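Local coordinates for histidine-containing phosphotransfer protein (Zea mays, PDB 1WN0) that probably relays phosphoryl groups through a histidine from cytokinin-sensing histidine kinases to response regulators in the plant's multistep phosphorelay, at residues A54-S59 with V79-G84; L49-A54 with D126-F131. All coordinates share one frame; numbering follows the deposited sequence.

Contact 1: residues A54-S59 with V79-G84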
# COMPACT_ATOMS: atom_id res chain seq x y z
N ALA A 54 3.24 0.53 5.38
CA ALA A 54 3.73 0.01 4.07
C ALA A 54 5.28 0.19 3.95
O ALA A 54 6.05 -0.73 3.54
CB ALA A 54 3.04 0.74 2.90
N ASP A 55 5.73 1.38 4.37
CA ASP A 55 7.10 1.77 4.30
C ASP A 55 7.98 0.88 5.17
O ASP A 55 8.99 0.36 4.70
CB ASP A 55 7.31 3.26 4.59
CG ASP A 55 8.71 3.72 4.27
OD1 ASP A 55 9.12 3.91 3.06
OD2 ASP A 55 9.48 3.77 5.23
N ARG A 56 7.53 0.57 6.37
CA ARG A 56 8.36 -0.22 7.29
C ARG A 56 8.30 -1.70 6.76
O ARG A 56 9.32 -2.41 6.62
CB ARG A 56 7.78 -0.04 8.70
CG ARG A 56 8.39 -0.96 9.77
CD ARG A 56 7.54 -1.10 11.15
NE ARG A 56 6.06 -0.97 11.00
CZ ARG A 56 5.19 -1.99 10.88
NH1 ARG A 56 5.62 -3.31 10.88
NH2 ARG A 56 3.90 -1.71 10.73
N ILE A 57 7.11 -2.16 6.32
CA ILE A 57 7.07 -3.58 5.86
C ILE A 57 7.93 -3.88 4.60
O ILE A 57 8.64 -4.84 4.54
CB ILE A 57 5.64 -3.99 5.63
CG1 ILE A 57 4.94 -4.06 7.02
CG2 ILE A 57 5.64 -5.31 4.88
CD1 ILE A 57 3.52 -3.97 6.87
N ILE A 58 7.92 -2.97 3.68
CA ILE A 58 8.79 -2.99 2.46
C ILE A 58 10.28 -3.01 2.75
O ILE A 58 11.01 -3.90 2.19
CB ILE A 58 8.35 -1.86 1.50
CG1 ILE A 58 6.97 -2.23 0.91
CG2 ILE A 58 9.36 -1.69 0.46
CD1 ILE A 58 6.28 -1.11 0.04
N SER A 59 10.74 -2.16 3.70
CA SER A 59 12.11 -2.29 4.21
C SER A 59 12.42 -3.54 4.88
O SER A 59 13.51 -4.10 4.61
CB SER A 59 12.60 -1.12 5.17
OG SER A 59 11.94 -0.02 4.57
N VAL A 79 4.16 -9.84 3.92
CA VAL A 79 3.27 -9.49 2.82
C VAL A 79 1.86 -9.49 3.22
O VAL A 79 1.07 -8.63 2.76
CB VAL A 79 3.47 -10.42 1.54
CG1 VAL A 79 2.49 -10.23 0.41
CG2 VAL A 79 4.83 -10.20 0.95
N HIS A 80 1.46 -10.51 3.95
CA HIS A 80 0.09 -10.57 4.46
C HIS A 80 -0.35 -9.29 5.26
O HIS A 80 -1.40 -8.71 4.96
CB HIS A 80 -0.17 -11.90 5.31
CG HIS A 80 -1.57 -12.03 5.83
ND1 HIS A 80 -2.65 -12.31 4.99
CD2 HIS A 80 -2.10 -11.88 7.09
CE1 HIS A 80 -3.77 -12.30 5.71
NE2 HIS A 80 -3.46 -12.05 6.98
N GLN A 81 0.55 -8.76 6.10
CA GLN A 81 0.37 -7.45 6.70
C GLN A 81 0.31 -6.34 5.70
O GLN A 81 -0.45 -5.38 5.91
CB GLN A 81 1.46 -7.10 7.70
CG GLN A 81 1.76 -8.20 8.82
CD GLN A 81 3.03 -7.82 9.71
OE1 GLN A 81 3.40 -6.63 9.81
NE2 GLN A 81 3.68 -8.84 10.35
N LEU A 82 1.14 -6.38 4.65
CA LEU A 82 1.10 -5.30 3.68
C LEU A 82 -0.22 -5.32 2.93
O LEU A 82 -0.78 -4.23 2.57
CB LEU A 82 2.29 -5.36 2.71
CG LEU A 82 2.37 -4.43 1.55
CD1 LEU A 82 2.26 -3.03 2.07
CD2 LEU A 82 3.60 -4.55 0.87
N LYS A 83 -0.70 -6.54 2.66
CA LYS A 83 -2.01 -6.73 2.02
C LYS A 83 -3.14 -6.10 2.83
O LYS A 83 -3.94 -5.26 2.26
CB LYS A 83 -2.26 -8.18 1.83
CG LYS A 83 -3.53 -8.57 1.15
CD LYS A 83 -3.99 -10.02 1.36
CE LYS A 83 -5.59 -10.00 1.23
NZ LYS A 83 -6.32 -11.34 1.00
N GLY A 84 -3.21 -6.43 4.13
CA GLY A 84 -4.26 -5.81 5.03
C GLY A 84 -4.12 -4.29 5.09
O GLY A 84 -5.10 -3.49 5.02
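Where Ala-54 and Leu-82 bring their CA atoms within 5.9 Å of each other, helices 42-64 and 72-88 run antiparallel, their local axes 9.7 Å apart and inclined at 160°. Leu-82 touches three side chains of the other helix. Its CD1 methyl sits 3.9 Å from Ala-54 CB, CD2 meets Ile-58 CG1, and its CB lies 4.0 Å from Ile-57 CG2. Leu-82 CG stands anti to the backbone N (chi1 174°), and the two methyls branch from it, while Ile-57 packs at the base of the side chain. These are two neighbouring helices of the four-helix bundle characteristic of HPt domains. Helix 72-88 also carries His-80, the predicted phosphorylation site. Ile-57 also serves the outer side: its CD1 rests 3.8 Å from Gln-81 CB and near OE1. An alanine in place of Ile-57 would probably leave Leu-82 CB and Gln-81 CB without these methyl contacts and open a gap between the helices. Further out, Gln-81 OE1 lies near the plane of the Arg-56 guanidinium, 4.1 Å from NH1, too long for a hydrogen bond; the salt bridge of Arg-56 NH2 is to Asp-53.

Contact 2: residues L49-A54 with D126-F131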
# COMPACT_ATOMS: atom_id res chain seq x y z
N LEU A 49 -1.12 5.96 8.59
CA LEU A 49 -0.80 4.61 9.17
C LEU A 49 -0.45 3.66 7.97
O LEU A 49 0.57 2.88 8.00
CB LEU A 49 -1.99 4.13 9.99
CG LEU A 49 -1.75 2.76 10.63
CD1 LEU A 49 -0.43 2.56 11.45
CD2 LEU A 49 -2.98 2.29 11.46
N PHE A 50 -1.16 3.82 6.85
CA PHE A 50 -0.81 3.02 5.67
C PHE A 50 0.60 3.40 5.14
O PHE A 50 1.49 2.51 4.99
CB PHE A 50 -1.82 3.19 4.57
CG PHE A 50 -1.32 2.79 3.22
CD1 PHE A 50 -1.16 1.44 2.91
CD2 PHE A 50 -1.05 3.76 2.25
CE1 PHE A 50 -0.76 1.06 1.64
CE2 PHE A 50 -0.66 3.38 0.99
CZ PHE A 50 -0.45 2.06 0.69
N CYS A 51 0.82 4.71 4.96
CA CYS A 51 2.17 5.17 4.54
C CYS A 51 3.31 4.70 5.54
O CYS A 51 4.30 4.15 5.10
CB CYS A 51 2.20 6.67 4.27
SG CYS A 51 0.96 7.18 3.04
N ASP A 52 3.10 4.74 6.86
CA ASP A 52 4.13 4.26 7.77
C ASP A 52 4.26 2.77 7.80
O ASP A 52 5.33 2.28 7.72
CB ASP A 52 3.95 4.77 9.18
CG ASP A 52 3.88 6.31 9.21
OD1 ASP A 52 3.22 6.87 10.10
OD2 ASP A 52 4.51 7.00 8.39
N ASP A 53 3.15 2.04 7.86
CA ASP A 53 3.20 0.59 7.81
C ASP A 53 3.79 0.10 6.48
O ASP A 53 4.68 -0.75 6.48
CB ASP A 53 1.80 -0.08 7.98
CG ASP A 53 1.21 -0.04 9.41
OD1 ASP A 53 1.92 0.26 10.38
OD2 ASP A 53 -0.02 -0.39 9.61
N ALA A 54 3.24 0.53 5.38
CA ALA A 54 3.73 0.01 4.07
C ALA A 54 5.28 0.19 3.95
O ALA A 54 6.05 -0.73 3.54
CB ALA A 54 3.04 0.74 2.90
N ASP A 126 4.37 5.67 -5.64
CA ASP A 126 3.42 6.48 -6.45
C ASP A 126 2.16 6.85 -5.64
O ASP A 126 1.72 8.02 -5.61
CB ASP A 126 3.12 5.64 -7.71
CG ASP A 126 2.17 6.30 -8.69
OD1 ASP A 126 1.81 7.51 -8.61
OD2 ASP A 126 1.70 5.66 -9.63
N LEU A 127 1.56 5.88 -4.92
CA LEU A 127 0.35 6.18 -4.19
C LEU A 127 0.66 7.01 -3.00
O LEU A 127 0.00 8.01 -2.70
CB LEU A 127 -0.34 4.90 -3.78
CG LEU A 127 -1.84 4.92 -3.39
CD1 LEU A 127 -2.14 3.96 -2.32
CD2 LEU A 127 -2.38 6.16 -3.09
N ARG A 128 1.71 6.66 -2.28
CA ARG A 128 2.11 7.54 -1.22
C ARG A 128 2.18 9.05 -1.60
O ARG A 128 1.66 9.90 -0.82
CB ARG A 128 3.45 7.19 -0.68
CG ARG A 128 3.79 8.04 0.54
CD ARG A 128 5.00 7.48 1.29
NE ARG A 128 6.16 7.66 0.46
CZ ARG A 128 7.39 7.20 0.69
NH1 ARG A 128 7.72 6.49 1.81
NH2 ARG A 128 8.32 7.53 -0.23
N ASN A 129 2.88 9.36 -2.72
CA ASN A 129 3.06 10.73 -3.16
C ASN A 129 1.76 11.42 -3.41
O ASN A 129 1.65 12.56 -3.07
CB ASN A 129 4.00 10.92 -4.40
CG ASN A 129 5.51 10.53 -4.05
OD1 ASN A 129 5.94 10.63 -2.85
ND2 ASN A 129 6.29 10.10 -5.10
N LYS A 130 0.82 10.72 -4.02
CA LYS A 130 -0.47 11.23 -4.20
C LYS A 130 -1.14 11.53 -2.87
O LYS A 130 -1.75 12.59 -2.68
CB LYS A 130 -1.32 10.25 -4.99
CG LYS A 130 -0.76 9.92 -6.36
CD LYS A 130 -1.11 10.93 -7.39
CE LYS A 130 -0.50 10.57 -8.68
NZ LYS A 130 0.78 9.96 -8.43
N PHE A 131 -1.06 10.59 -1.95
CA PHE A 131 -1.74 10.72 -0.65
C PHE A 131 -1.15 11.91 0.10
O PHE A 131 -1.86 12.54 0.92
CB PHE A 131 -1.60 9.45 0.27
CG PHE A 131 -2.61 8.35 0.02
CD1 PHE A 131 -3.89 8.60 -0.45
CD2 PHE A 131 -2.26 7.04 0.33
CE1 PHE A 131 -4.77 7.56 -0.63
CE2 PHE A 131 -3.14 6.01 0.14
CZ PHE A 131 -4.37 6.27 -0.33
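Cys-51, Phe-50 and Arg-128 lose the most surface where helices 42-64 and 110-138 pass each other, the local axes of the two segments antiparallel at 150°. Cys-51 points at the other helix, and its SG touches the aliphatic part of Arg-128, 3.9 Å from CG. The sulfur also comes within 4.2 Å of Phe-131 CD2, a sulfur-aromatic contact that meets the ring obliquely. Toward Cys-51, Arg-128 offers its methylene groups: CG is anti to the backbone N (chi1 -174°) and meets the sulfur, CD passes Cys-51 CB, and the chain then bends at chi3. Its charged end goes on to Asp-55, where NH1 forms a salt bridge, so one side chain supplies both apolar cover and charge. Phe-50, the next residue back from Cys-51, meets Leu-127 and Phe-131 rather than Arg-128. Its CE2 corner lies 3.7 Å from Leu-127 CD1 and equally close to Phe-131 CE2, reaching the second ring at its edge, in plane. The two ring planes stand at 89°, with centroids 5.9 Å apart. From the same helix as Phe-131, Leu-127 CD2 covers the centre of one face of that ring. Around this aromatic group the Phe-50 ring also meets Phe-124 and touches Ser-85 and Ser-86 of helix 72-88, while Phe-131 meets Phe-27 of helix 25-34 and Met-17 of helix 10-19.

Helix 42-64 is common to both contacts: it packs on helix 72-88 in contact 1 and on helix 110-138 in contact 2, and Ala-54 is the residue at which 49-54 and 54-59 overlap. The centres lie about 11 Å apart, and a salt bridge from Asp-55 OD1 to Arg-128 NH1 (3.2 Å) joins the two directly. Along the chain the order is 49-54, 54-59, 79-84 and 126-131, so the shorter-range pairing falls within the span bridged by the longer one. All four segments belong to the Hpt domain. The example illustrates how one helix, using successive turns and different faces, can pack against two others, one of which presents the predicted phosphohistidine, His-80.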